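Local coordinates for TodX (PDB 3BS0), which transports toluene across the outer membrane of Pseudomonas putida, as a beta-barrel channel protein of the FadL family, at residues S22-N27 / S38-G43; D42-E47 / Y86-D91; I57-S62 / E414-S419; A65-S70 / S111-S116. All blocks are in the same frame, centred on the assembly; numbering follows the deposited sequence.

Contact 1 of 4, residues S22-N27 / S38-G43; sequences SYYTGN and SFAPDG
Ser22 meets Phe39 through its backbone: its carbonyl O lies 3.3 Å from Phe39 CE2, at the edge of the ring. Tyr23 continues along the same rim, with its CA 3.8 Å from Phe39 CD2, while its own side chain leaves the contact and packs on Ile12 of helix 11-15 and on Met16. The backbone N of Tyr24, 3.7 Å from Phe39 CD2, completes this border of main-chain atoms. Both segments precede the barrel strand 44-60 and belong to the N-terminal region that, in the FadL family, forms the hatch plugging the barrel lumen. With CG anti to the backbone N (chi1 -162°), the Tyr24 side chain leaves beside its own carbonyl carbon; the ring lies between Gly26 and Ala40. Gly26 N sits over the centre of one face; on the opposite face Ala40 CA makes a CH-pi contact, 3.9 Å from the ring centroid. Ala40 CB approaches CE1 of Tyr24, and Pro41 CD reaches Tyr24 CE2 at 4.0 Å, over the same face as Ala40 CA. An alanine in place of Tyr24 would still touch Phe39 through CB but would probably open a gap between Gly26 and the Ala40-Pro41 backbone. Further on, Asn27 hydrogen-bonds to Gln45, Glu47 and Ser85 of the barrel wall.

Contact 2 of 4, residues D42-E47 / Y86-D91; sequences DGNQFE and YVAQLD
Tyr86 turns an edge to Phe46: Phe46 CB lies in the plane of the Tyr86 ring, 4.0 Å from Tyr86 CD1, and that CD1 in turn lies near the plane of the Phe46 ring, at its edge. The Phe46 ring also makes a cation-pi contact with Lys431 of strand 417-433. The hydroxyl end of the Tyr86 ring comes to Asn44, whose CB is 3.6 Å from Tyr86 CZ in an oblique approach; amide and ring planes are 59° apart. Behind these side chains runs the antiparallel pairing of strands 44-60 and 80-90, neighbouring staves of the barrel. Gln45 and Val87 form a hydrogen-bonded pair: Gln45 N donates to Val87 O at 2.7 Å, and Val87 N returns the bond to Gln45 O at 2.9 Å. Phe46 and Tyr86 are the adjoining non-hydrogen-bonded pair. The side chains of Gln45 and Val87 share the other face of the sheet, where Gln45 OE1 lies 3.6 Å from Val87 CG1. Tyr24, Asn27 and Ala40 of the N-terminal region touch that face, consistent with its being the lumen side. Before the strand begins, pairing passes to a side chain. Gln89, extended beyond CG, accepts a nearly straight bond from Gly43 N to its OE1 (3.1 Å, 170° at the hydrogen), the donor standing above the amide plane. Asp42 OD1 lies 3.3 Å from the same Gln89 OE1, two acceptors side by side with the carboxylate and amide planes 68° apart.

Contact 3 of 4, residues I57-S62 / E414-S419; sequences IKVHDS and EMLRQS
Arg417 and His60 set out from CG atoms placed by their first torsions: CG of Arg417 sits between its backbone N and carbonyl carbon (chi1 60°), with the chain extended from there to NE, while CG of His60 is anti to the carbonyl carbon (chi1 -75°). The later torsions turn the flat groups nearly parallel. The guanidinium lies flat on the imidazole, centres 4.1 Å apart and planes at 12°, with Arg417 NH2 over the ring face but offset toward its rim. The positive charge so close would be expected to disfavour a protonated imidazole. Between the backbones, His60 N donates to Arg417 O at 2.8 Å, whereas the return bond from Arg417 N to His60 O is weak. Lys58 and Ser419 form the next hydrogen-bonded pair, with Lys58 N to Ser419 O at 3.0 Å and Ser419 N to Lys58 O at 2.8 Å; the amino group of Lys58 leads off to a salt bridge with Glu66. On the other face Val59 CG2 rests on Gln418 CG at 3.5 Å, and Val59 CG1 touches Leu416 CD2 at 4.1 Å. Beyond the strands, Ser62 OG donates to a lone pair of Met415 O, 3.0 Å away and in the carbonyl plane. This antiparallel join between the first and last strands of the barrel, 44-60 and 417-433, is the seam by which an outer-membrane beta-barrel closes on itself.

Contact 4 of 4, residues A65-S70 / S111-S116; sequences AEAKSS and SKSFLS. Unlike the reference sequence in segment 65-70: Ala67 (reference Pro).
Phe114 leans on Ala65 and Ala67, and Leu115 on Ala67, where strand 66-69, hairpin partner of barrel strand 44-60, is approached by the loop between strands 93-108 and 129-143. That loop turns through an ST turn, Leu115 N donating to Ser113 OG, although the position of this hydroxyl is less certain because it crowds Ala67 CB in the model. The turn leads into the short 3-10 segment 114-115, which presents both apolar side chains to the strand. Phe114 holds CG between its backbone N and carbonyl carbon (chi1 71°), which starts the side chain over its own backbone; chi2 of -90° then sets the turn of the ring, which meets the strand with its CD1 and CE1 atoms. Phe114 CD1 lies 4.0 Å from Ala65 CB and Phe114 CE1 lies 3.9 Å from Ala67 CB. Backbone borders the ring as well: Ala67 N, 3.9 Å from CE1 of Phe114, and Glu66 C lie at its edge, near its plane, whereas Ala65 O comes to Phe114 CE1 obliquely at 3.7 Å. Farther round, the ring touches Val59, Asp61 and Leu416, so it bridges this strand and the barrel seam. An alanine in place of Phe114 would probably leave a gap beside Ala65 and Ala67 and take away a packing partner of Val59 and Leu416. Leu115 has CG anti to the carbonyl carbon (chi1 -63°); this CG sits 4.2 Å above one face of the Phe114 ring, offset toward the rim, and Leu115 CD1 reaches Ala67 CB at 3.7 Å.

In the fold
The four contacts form two groups on opposite sides of the chain's centre. Contacts 1 and 2, centres about 9 Å apart, share Asp42 and Gly43: the first is packing inside the N-terminal region, the second backbone pairing in the wall, with Asn27 joining them. Contacts 3 and 4, centres about 10 Å apart, meet through the Lys58-Glu66 salt bridge, and contact 4 nests within the loop contact 3 closes. Strand 44-60 runs between the groups, pairing with 80-90 in contact 2 and with 417-433 in contact 3. Contact 1 has no exposed touching residue; contact 3 buries Val59 and Gln418 but exposes Ser62, Met415 and Arg417. Aromatic and aliphatic contacts carry 1 and 4; strand hydrogen bonds carry 2 and 3.

Contact 1 of 4, residues S22-N27 / S38-G43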
loop_
_atom_site.group_PDB
_atom_site.type_symbol
_atom_site.label_atom_id
_atom_site.label_comp_id
_atom_site.label_asym_id
_atom_site.label_seq_id
_atom_site.Cartn_x
_atom_site.Cartn_y
_atom_site.Cartn_z
ATOM N N SER A 22 19.823 -7.426 -1.313
ATOM C CA SER A 22 21.249 -7.152 -1.274
ATOM C C SER A 22 21.952 -6.545 -2.480
ATOM O O SER A 22 23.018 -7.023 -2.875
ATOM C CB SER A 22 21.959 -8.435 -0.880
ATOM O OG SER A 22 21.366 -9.533 -1.563
ATOM N N TYR A 23 21.374 -5.494 -3.055
ATOM C CA TYR A 23 22.002 -4.813 -4.182
ATOM C C TYR A 23 21.554 -3.350 -4.192
ATOM O O TYR A 23 20.441 -3.049 -3.762
ATOM C CB TYR A 23 21.664 -5.527 -5.496
ATOM C CG TYR A 23 20.255 -5.368 -6.008
ATOM C CD1 TYR A 23 19.937 -4.349 -6.899
ATOM C CD2 TYR A 23 19.248 -6.274 -5.650
ATOM C CE1 TYR A 23 18.651 -4.233 -7.435
ATOM C CE2 TYR A 23 17.958 -6.170 -6.172
ATOM C CZ TYR A 23 17.665 -5.145 -7.067
ATOM O OH TYR A 23 16.396 -5.003 -7.587
ATOM N N TYR A 24 22.408 -2.438 -4.661
ATOM C CA TYR A 24 22.024 -1.029 -4.666
ATOM C C TYR A 24 20.620 -0.800 -5.211
ATOM O O TYR A 24 20.329 -1.038 -6.383
ATOM C CB TYR A 24 23.007 -0.139 -5.433
ATOM C CG TYR A 24 22.818 1.321 -5.048
ATOM C CD1 TYR A 24 22.759 1.697 -3.695
ATOM C CD2 TYR A 24 22.639 2.316 -6.009
ATOM C CE1 TYR A 24 22.517 3.018 -3.316
ATOM C CE2 TYR A 24 22.402 3.650 -5.630
ATOM C CZ TYR A 24 22.337 3.983 -4.281
ATOM O OH TYR A 24 22.056 5.268 -3.872
ATOM N N THR A 25 19.759 -0.324 -4.321
ATOM C CA THR A 25 18.372 -0.059 -4.635
ATOM C C THR A 25 18.129 1.452 -4.641
ATOM O O THR A 25 17.101 1.930 -5.100
ATOM C CB THR A 25 17.485 -0.788 -3.597
ATOM O OG1 THR A 25 17.055 -2.040 -4.153
ATOM C CG2 THR A 25 16.285 0.063 -3.182
ATOM N N GLY A 26 19.102 2.204 -4.146
ATOM C CA GLY A 26 18.956 3.642 -4.125
ATOM C C GLY A 26 18.543 4.103 -2.754
ATOM O O GLY A 26 18.573 3.319 -1.807
ATOM N N ASN A 27 18.147 5.364 -2.637
ATOM C CA ASN A 27 17.745 5.909 -1.350
ATOM C C ASN A 27 16.561 5.195 -0.693
ATOM O O ASN A 27 16.424 5.232 0.529
ATOM C CB ASN A 27 17.447 7.397 -1.493
ATOM C CG ASN A 27 18.703 8.223 -1.684
ATOM O OD1 ASN A 27 19.795 7.683 -1.865
ATOM N ND2 ASN A 27 18.554 9.541 -1.643
ATOM N N SER A 38 25.312 0.930 1.536
ATOM C CA SER A 38 26.767 0.957 1.507
ATOM C C SER A 38 27.294 0.599 0.126
ATOM O O SER A 38 28.489 0.740 -0.148
ATOM C CB SER A 38 27.348 0.026 2.567
ATOM O OG SER A 38 27.389 0.669 3.825
ATOM N N PHE A 39 26.397 0.158 -0.749
ATOM C CA PHE A 39 26.776 -0.179 -2.115
ATOM C C PHE A 39 26.590 1.069 -2.972
ATOM O O PHE A 39 26.670 1.021 -4.199
ATOM C CB PHE A 39 25.891 -1.289 -2.696
ATOM C CG PHE A 39 25.824 -2.536 -1.864
ATOM C CD1 PHE A 39 26.746 -2.784 -0.856
ATOM C CD2 PHE A 39 24.818 -3.466 -2.087
ATOM C CE1 PHE A 39 26.656 -3.944 -0.078
ATOM C CE2 PHE A 39 24.726 -4.619 -1.319
ATOM C CZ PHE A 39 25.641 -4.858 -0.312
ATOM N N ALA A 40 26.319 2.193 -2.330
ATOM C CA ALA A 40 26.108 3.419 -3.080
ATOM C C ALA A 40 27.417 4.042 -3.562
ATOM O O ALA A 40 28.456 3.933 -2.901
ATOM C CB ALA A 40 25.343 4.426 -2.235
ATOM N N PRO A 41 27.376 4.705 -4.730
ATOM C CA PRO A 41 28.582 5.337 -5.257
ATOM C C PRO A 41 29.052 6.427 -4.303
ATOM O O PRO A 41 28.244 7.064 -3.621
ATOM C CB PRO A 41 28.128 5.877 -6.610
ATOM C CG PRO A 41 26.669 6.117 -6.416
ATOM C CD PRO A 41 26.232 4.920 -5.630
ATOM N N ASP A 42 30.369 6.601 -4.241
ATOM C CA ASP A 42 31.004 7.593 -3.392
ATOM C C ASP A 42 30.249 8.900 -3.442
ATOM O O ASP A 42 29.832 9.331 -4.507
ATOM C CB ASP A 42 32.426 7.822 -3.869
ATOM C CG ASP A 42 33.445 7.393 -2.862
ATOM O OD1 ASP A 42 33.931 8.265 -2.104
ATOM O OD2 ASP A 42 33.750 6.181 -2.821
ATOM N N GLY A 43 30.075 9.531 -2.289
ATOM C CA GLY A 43 29.364 10.791 -2.267
ATOM C C GLY A 43 28.033 10.795 -1.544
ATOM O O GLY A 43 27.738 9.929 -0.727
#

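Contact 2 of 4, residues D42-E47 / Y86-D91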
loop_
_atom_site.group_PDB
_atom_site.type_symbol
_atom_site.label_atom_id
_atom_site.label_comp_id
_atom_site.label_asym_id
_atom_site.label_seq_id
_atom_site.Cartn_x
_atom_site.Cartn_y
_atom_site.Cartn_z
ATOM N N ASP A 42 30.369 6.601 -4.241
ATOM C CA ASP A 42 31.004 7.593 -3.392
ATOM C C ASP A 42 30.249 8.900 -3.442
ATOM O O ASP A 42 29.832 9.331 -4.507
ATOM C CB ASP A 42 32.426 7.822 -3.869
ATOM C CG ASP A 42 33.445 7.393 -2.862
ATOM O OD1 ASP A 42 33.931 8.265 -2.104
ATOM O OD2 ASP A 42 33.750 6.181 -2.821
ATOM N N GLY A 43 30.075 9.531 -2.289
ATOM C CA GLY A 43 29.364 10.791 -2.267
ATOM C C GLY A 43 28.033 10.795 -1.544
ATOM O O GLY A 43 27.738 9.929 -0.727
ATOM N N ASN A 44 27.227 11.802 -1.854
ATOM C CA ASN A 44 25.920 11.962 -1.246
ATOM C C ASN A 44 24.891 11.811 -2.346
ATOM O O ASN A 44 25.127 12.232 -3.476
ATOM C CB ASN A 44 25.836 13.337 -0.588
ATOM C CG ASN A 44 26.946 13.559 0.425
ATOM O OD1 ASN A 44 27.429 14.679 0.593
ATOM N ND2 ASN A 44 27.354 12.491 1.111
ATOM N N GLN A 45 23.751 11.207 -2.028
ATOM C CA GLN A 45 22.741 10.978 -3.048
ATOM C C GLN A 45 21.422 11.666 -2.812
ATOM O O GLN A 45 20.735 11.384 -1.848
ATOM C CB GLN A 45 22.481 9.476 -3.209
ATOM C CG GLN A 45 23.636 8.624 -3.773
ATOM C CD GLN A 45 24.712 8.290 -2.752
ATOM O OE1 GLN A 45 24.423 8.012 -1.591
ATOM N NE2 GLN A 45 25.968 8.302 -3.191
ATOM N N PHE A 46 21.053 12.574 -3.700
ATOM C CA PHE A 46 19.773 13.242 -3.570
ATOM C C PHE A 46 18.795 12.517 -4.497
ATOM O O PHE A 46 19.115 12.297 -5.670
ATOM C CB PHE A 46 19.872 14.713 -3.981
ATOM C CG PHE A 46 18.540 15.381 -4.069
ATOM C CD1 PHE A 46 17.909 15.851 -2.927
ATOM C CD2 PHE A 46 17.867 15.447 -5.280
ATOM C CE1 PHE A 46 16.631 16.371 -2.983
ATOM C CE2 PHE A 46 16.589 15.965 -5.343
ATOM C CZ PHE A 46 15.969 16.427 -4.186
ATOM N N GLU A 47 17.618 12.142 -3.993
ATOM C CA GLU A 47 16.644 11.435 -4.841
ATOM C C GLU A 47 15.241 12.025 -4.873
ATOM O O GLU A 47 14.663 12.361 -3.841
ATOM C CB GLU A 47 16.565 9.948 -4.466
ATOM C CG GLU A 47 17.447 9.044 -5.336
ATOM C CD GLU A 47 17.226 7.551 -5.070
ATOM O OE1 GLU A 47 16.065 7.094 -5.159
ATOM O OE2 GLU A 47 18.213 6.837 -4.781
ATOM N N TYR A 86 17.540 11.970 0.879
ATOM C CA TYR A 86 18.951 12.294 0.776
ATOM C C TYR A 86 19.772 11.327 1.624
ATOM O O TYR A 86 19.428 11.037 2.771
ATOM C CB TYR A 86 19.174 13.728 1.258
ATOM C CG TYR A 86 20.573 14.244 1.067
ATOM C CD1 TYR A 86 21.033 14.618 -0.190
ATOM C CD2 TYR A 86 21.435 14.382 2.154
ATOM C CE1 TYR A 86 22.320 15.126 -0.361
ATOM C CE2 TYR A 86 22.725 14.885 2.000
ATOM C CZ TYR A 86 23.164 15.260 0.745
ATOM O OH TYR A 86 24.435 15.789 0.599
ATOM N N VAL A 87 20.854 10.827 1.045
ATOM C CA VAL A 87 21.746 9.918 1.737
ATOM C C VAL A 87 23.147 10.515 1.742
ATOM O O VAL A 87 23.667 10.922 0.705
ATOM C CB VAL A 87 21.765 8.550 1.057
ATOM C CG1 VAL A 87 22.913 7.709 1.616
ATOM C CG2 VAL A 87 20.429 7.850 1.284
ATOM N N ALA A 88 23.758 10.556 2.921
ATOM C CA ALA A 88 25.096 11.135 3.078
ATOM C C ALA A 88 26.148 10.123 3.508
ATOM O O ALA A 88 25.882 9.242 4.331
ATOM C CB ALA A 88 25.040 12.282 4.090
ATOM N N GLN A 89 27.348 10.257 2.953
ATOM C CA GLN A 89 28.452 9.353 3.288
ATOM C C GLN A 89 29.485 9.977 4.216
ATOM O O GLN A 89 30.148 10.935 3.856
ATOM C CB GLN A 89 29.168 8.880 2.024
ATOM C CG GLN A 89 30.462 8.129 2.304
ATOM C CD GLN A 89 31.131 7.600 1.042
ATOM O OE1 GLN A 89 31.496 8.365 0.146
ATOM N NE2 GLN A 89 31.286 6.285 0.962
ATOM N N LEU A 90 29.605 9.436 5.422
ATOM C CA LEU A 90 30.593 9.904 6.386
ATOM C C LEU A 90 31.531 8.723 6.578
ATOM O O LEU A 90 31.269 7.850 7.398
ATOM C CB LEU A 90 29.950 10.249 7.730
ATOM C CG LEU A 90 29.143 11.530 7.979
ATOM C CD1 LEU A 90 28.779 11.588 9.477
ATOM C CD2 LEU A 90 29.950 12.767 7.586
ATOM N N ASP A 91 32.615 8.688 5.810
ATOM C CA ASP A 91 33.573 7.591 5.891
ATOM C C ASP A 91 32.929 6.263 5.516
ATOM O O ASP A 91 32.536 6.051 4.375
ATOM C CB ASP A 91 34.152 7.468 7.302
ATOM C CG ASP A 91 35.045 8.629 7.672
ATOM O OD1 ASP A 91 35.852 9.056 6.815
ATOM O OD2 ASP A 91 34.950 9.103 8.826
#

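Contact 3 of 4, residues I57-S62 / E414-S419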
loop_
_atom_site.group_PDB
_atom_site.type_symbol
_atom_site.label_atom_id
_atom_site.label_comp_id
_atom_site.label_asym_id
_atom_site.label_seq_id
_atom_site.Cartn_x
_atom_site.Cartn_y
_atom_site.Cartn_z
ATOM N N ILE A 57 -10.841 -2.082 -12.030
ATOM C CA ILE A 57 -11.754 -2.974 -11.351
ATOM C C ILE A 57 -13.131 -2.950 -11.970
ATOM O O ILE A 57 -13.650 -1.900 -12.330
ATOM C CB ILE A 57 -11.896 -2.583 -9.869
ATOM C CG1 ILE A 57 -10.521 -2.545 -9.208
ATOM C CG2 ILE A 57 -12.790 -3.568 -9.150
ATOM C CD1 ILE A 57 -10.579 -2.216 -7.720
ATOM N N LYS A 58 -13.710 -4.129 -12.108
ATOM C CA LYS A 58 -15.059 -4.268 -12.628
ATOM C C LYS A 58 -15.769 -5.222 -11.659
ATOM O O LYS A 58 -15.236 -6.288 -11.299
ATOM C CB LYS A 58 -15.058 -4.872 -14.037
ATOM C CG LYS A 58 -15.745 -4.032 -15.088
ATOM C CD LYS A 58 -14.755 -3.054 -15.709
ATOM C CE LYS A 58 -15.339 -2.320 -16.930
ATOM N NZ LYS A 58 -15.723 -3.248 -18.044
ATOM N N VAL A 59 -16.949 -4.807 -11.217
ATOM C CA VAL A 59 -17.760 -5.595 -10.312
ATOM C C VAL A 59 -19.069 -5.791 -11.057
ATOM O O VAL A 59 -19.590 -4.857 -11.674
ATOM C CB VAL A 59 -17.998 -4.845 -8.976
ATOM C CG1 VAL A 59 -18.915 -5.649 -8.061
ATOM C CG2 VAL A 59 -16.674 -4.624 -8.266
ATOM N N HIS A 60 -19.584 -7.013 -11.028
ATOM C CA HIS A 60 -20.826 -7.304 -11.715
ATOM C C HIS A 60 -21.950 -7.762 -10.819
ATOM O O HIS A 60 -21.747 -8.378 -9.772
ATOM C CB HIS A 60 -20.603 -8.345 -12.807
ATOM C CG HIS A 60 -19.927 -7.805 -14.020
ATOM N ND1 HIS A 60 -20.587 -7.049 -14.964
ATOM C CD2 HIS A 60 -18.640 -7.883 -14.431
ATOM C CE1 HIS A 60 -19.738 -6.683 -15.906
ATOM N NE2 HIS A 60 -18.549 -7.177 -15.606
ATOM N N ASP A 61 -23.147 -7.479 -11.308
ATOM C CA ASP A 61 -24.396 -7.788 -10.647
ATOM C C ASP A 61 -24.937 -9.153 -11.056
ATOM O O ASP A 61 -24.395 -9.823 -11.940
ATOM C CB ASP A 61 -25.413 -6.713 -11.031
ATOM C CG ASP A 61 -26.161 -6.193 -9.851
ATOM O OD1 ASP A 61 -25.668 -6.402 -8.723
ATOM O OD2 ASP A 61 -27.226 -5.569 -10.044
ATOM N N SER A 62 -26.018 -9.554 -10.400
ATOM C CA SER A 62 -26.675 -10.804 -10.715
ATOM C C SER A 62 -27.684 -10.482 -11.797
ATOM O O SER A 62 -28.530 -11.305 -12.132
ATOM C CB SER A 62 -27.407 -11.347 -9.493
ATOM O OG SER A 62 -26.482 -11.757 -8.510
ATOM N N GLU A 414 -27.096 -9.591 -3.170
ATOM C CA GLU A 414 -25.786 -9.249 -3.684
ATOM C C GLU A 414 -24.816 -10.425 -3.763
ATOM O O GLU A 414 -24.072 -10.720 -2.821
ATOM C CB GLU A 414 -25.166 -8.081 -2.904
ATOM C CG GLU A 414 -25.190 -6.749 -3.687
ATOM C CD GLU A 414 -24.654 -5.561 -2.889
ATOM O OE1 GLU A 414 -24.274 -4.542 -3.513
ATOM O OE2 GLU A 414 -24.624 -5.645 -1.639
ATOM N N MET A 415 -24.880 -11.112 -4.902
ATOM C CA MET A 415 -23.993 -12.223 -5.247
ATOM C C MET A 415 -23.192 -11.525 -6.345
ATOM O O MET A 415 -23.678 -11.336 -7.461
ATOM C CB MET A 415 -24.784 -13.386 -5.835
ATOM C CG MET A 415 -23.929 -14.426 -6.529
ATOM S SD MET A 415 -24.904 -15.378 -7.725
ATOM C CE MET A 415 -25.830 -16.445 -6.640
ATOM N N LEU A 416 -21.976 -11.124 -6.010
ATOM C CA LEU A 416 -21.135 -10.374 -6.928
ATOM C C LEU A 416 -19.947 -11.105 -7.506
ATOM O O LEU A 416 -19.563 -12.171 -7.030
ATOM C CB LEU A 416 -20.595 -9.137 -6.215
ATOM C CG LEU A 416 -21.587 -8.145 -5.631
ATOM C CD1 LEU A 416 -20.839 -7.152 -4.764
ATOM C CD2 LEU A 416 -22.323 -7.442 -6.751
ATOM N N ARG A 417 -19.374 -10.513 -8.551
ATOM C CA ARG A 417 -18.170 -11.054 -9.152
ATOM C C ARG A 417 -17.299 -9.862 -9.477
ATOM O O ARG A 417 -17.789 -8.831 -9.909
ATOM C CB ARG A 417 -18.462 -11.949 -10.374
ATOM C CG ARG A 417 -19.167 -11.336 -11.538
ATOM C CD ARG A 417 -19.607 -12.452 -12.503
ATOM N NE ARG A 417 -20.345 -11.915 -13.647
ATOM C CZ ARG A 417 -19.781 -11.395 -14.731
ATOM N NH1 ARG A 417 -18.464 -11.347 -14.844
ATOM N NH2 ARG A 417 -20.542 -10.885 -15.681
ATOM N N GLN A 418 -16.006 -10.003 -9.215
ATOM C CA GLN A 418 -15.067 -8.920 -9.414
ATOM C C GLN A 418 -13.865 -9.337 -10.234
ATOM O O GLN A 418 -13.429 -10.490 -10.183
ATOM C CB GLN A 418 -14.595 -8.408 -8.057
ATOM C CG GLN A 418 -14.051 -6.983 -8.039
ATOM C CD GLN A 418 -13.719 -6.511 -6.622
ATOM O OE1 GLN A 418 -12.692 -6.889 -6.045
ATOM N NE2 GLN A 418 -14.602 -5.704 -6.050
ATOM N N SER A 419 -13.342 -8.382 -10.998
ATOM C CA SER A 419 -12.163 -8.595 -11.834
ATOM C C SER A 419 -11.258 -7.415 -11.515
ATOM O O SER A 419 -11.673 -6.258 -11.609
ATOM C CB SER A 419 -12.553 -8.625 -13.315
ATOM O OG SER A 419 -13.439 -7.566 -13.637
#

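Contact 4 of 4, residues A65-S70 / S111-S116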
loop_
_atom_site.group_PDB
_atom_site.type_symbol
_atom_site.label_atom_id
_atom_site.label_comp_id
_atom_site.label_asym_id
_atom_site.label_seq_id
_atom_site.Cartn_x
_atom_site.Cartn_y
_atom_site.Cartn_z
ATOM N N ALA A 65 -25.529 -5.828 -14.421
ATOM C CA ALA A 65 -25.158 -4.431 -14.211
ATOM C C ALA A 65 -23.694 -4.370 -13.789
ATOM O O ALA A 65 -23.216 -5.253 -13.093
ATOM C CB ALA A 65 -26.037 -3.804 -13.125
ATOM N N GLU A 66 -22.975 -3.345 -14.227
ATOM C CA GLU A 66 -21.587 -3.234 -13.833
ATOM C C GLU A 66 -21.215 -1.872 -13.270
ATOM O O GLU A 66 -21.759 -0.840 -13.644
ATOM C CB GLU A 66 -20.640 -3.593 -14.998
ATOM C CG GLU A 66 -20.459 -2.533 -16.072
ATOM C CD GLU A 66 -19.509 -2.989 -17.182
ATOM O OE1 GLU A 66 -18.315 -3.237 -16.873
ATOM O OE2 GLU A 66 -19.953 -3.110 -18.359
ATOM N N ALA A 67 -20.281 -1.910 -12.335
ATOM C CA ALA A 67 -19.748 -0.727 -11.698
ATOM C C ALA A 67 -18.258 -0.906 -11.902
ATOM O O ALA A 67 -17.700 -1.957 -11.591
ATOM C CB ALA A 67 -20.076 -0.730 -10.231
ATOM N N LYS A 68 -17.613 0.102 -12.454
ATOM C CA LYS A 68 -16.190 -0.002 -12.676
ATOM C C LYS A 68 -15.516 1.184 -12.065
ATOM O O LYS A 68 -16.118 2.249 -11.933
ATOM C CB LYS A 68 -15.877 -0.062 -14.171
ATOM C CG LYS A 68 -16.624 0.942 -15.007
ATOM C CD LYS A 68 -16.110 0.943 -16.436
ATOM C CE LYS A 68 -17.264 1.019 -17.427
ATOM N NZ LYS A 68 -18.195 2.147 -17.100
ATOM N N SER A 69 -14.271 0.977 -11.664
ATOM C CA SER A 69 -13.471 2.036 -11.082
ATOM C C SER A 69 -12.174 2.138 -11.851
ATOM O O SER A 69 -11.481 1.150 -12.044
ATOM C CB SER A 69 -13.165 1.752 -9.620
ATOM O OG SER A 69 -12.042 2.504 -9.222
ATOM N N SER A 70 -11.865 3.351 -12.278
ATOM C CA SER A 70 -10.656 3.683 -13.022
ATOM C C SER A 70 -11.092 4.891 -13.823
ATOM O O SER A 70 -10.281 5.733 -14.214
ATOM C CB SER A 70 -10.242 2.552 -13.962
ATOM O OG SER A 70 -11.236 2.290 -14.939
ATOM N N SER A 111 -21.456 7.534 -8.548
ATOM C CA SER A 111 -22.740 7.399 -7.864
ATOM C C SER A 111 -23.891 6.931 -8.757
ATOM O O SER A 111 -25.038 6.896 -8.323
ATOM C CB SER A 111 -23.121 8.729 -7.220
ATOM O OG SER A 111 -23.402 9.701 -8.205
ATOM N N LYS A 112 -23.597 6.579 -10.002
ATOM C CA LYS A 112 -24.649 6.127 -10.922
ATOM C C LYS A 112 -24.716 4.607 -11.008
ATOM O O LYS A 112 -25.545 4.075 -11.717
ATOM C CB LYS A 112 -24.417 6.704 -12.325
ATOM C CG LYS A 112 -24.128 8.196 -12.323
ATOM C CD LYS A 112 -23.873 8.711 -13.722
ATOM C CE LYS A 112 -25.138 8.664 -14.584
ATOM N NZ LYS A 112 -24.854 9.116 -15.989
ATOM N N SER A 113 -23.850 3.925 -10.267
ATOM C CA SER A 113 -23.791 2.470 -10.261
ATOM C C SER A 113 -24.766 1.764 -9.296
ATOM O O SER A 113 -25.380 2.401 -8.428
ATOM C CB SER A 113 -22.375 2.028 -9.938
ATOM O OG SER A 113 -22.398 0.719 -9.414
ATOM N N PHE A 114 -24.888 0.442 -9.442
ATOM C CA PHE A 114 -25.795 -0.322 -8.606
ATOM C C PHE A 114 -25.308 -0.334 -7.166
ATOM O O PHE A 114 -26.103 -0.470 -6.240
ATOM C CB PHE A 114 -25.977 -1.753 -9.134
ATOM C CG PHE A 114 -24.773 -2.651 -8.955
ATOM C CD1 PHE A 114 -23.787 -2.732 -9.935
ATOM C CD2 PHE A 114 -24.642 -3.438 -7.814
ATOM C CE1 PHE A 114 -22.694 -3.584 -9.786
ATOM C CE2 PHE A 114 -23.552 -4.292 -7.652
ATOM C CZ PHE A 114 -22.573 -4.366 -8.644
ATOM N N LEU A 115 -23.999 -0.178 -6.976
ATOM C CA LEU A 115 -23.437 -0.147 -5.633
ATOM C C LEU A 115 -24.062 1.028 -4.876
ATOM O O LEU A 115 -24.061 1.062 -3.638
ATOM C CB LEU A 115 -21.917 0.016 -5.694
ATOM C CG LEU A 115 -21.117 -1.099 -6.369
ATOM C CD1 LEU A 115 -19.677 -0.651 -6.515
ATOM C CD2 LEU A 115 -21.194 -2.383 -5.565
ATOM N N SER A 116 -24.597 1.991 -5.623
ATOM C CA SER A 116 -25.236 3.156 -5.015
ATOM C C SER A 116 -26.761 3.049 -4.996
ATOM O O SER A 116 -27.465 4.064 -5.012
ATOM C CB SER A 116 -24.822 4.451 -5.725
ATOM O OG SER A 116 -23.466 4.774 -5.458
#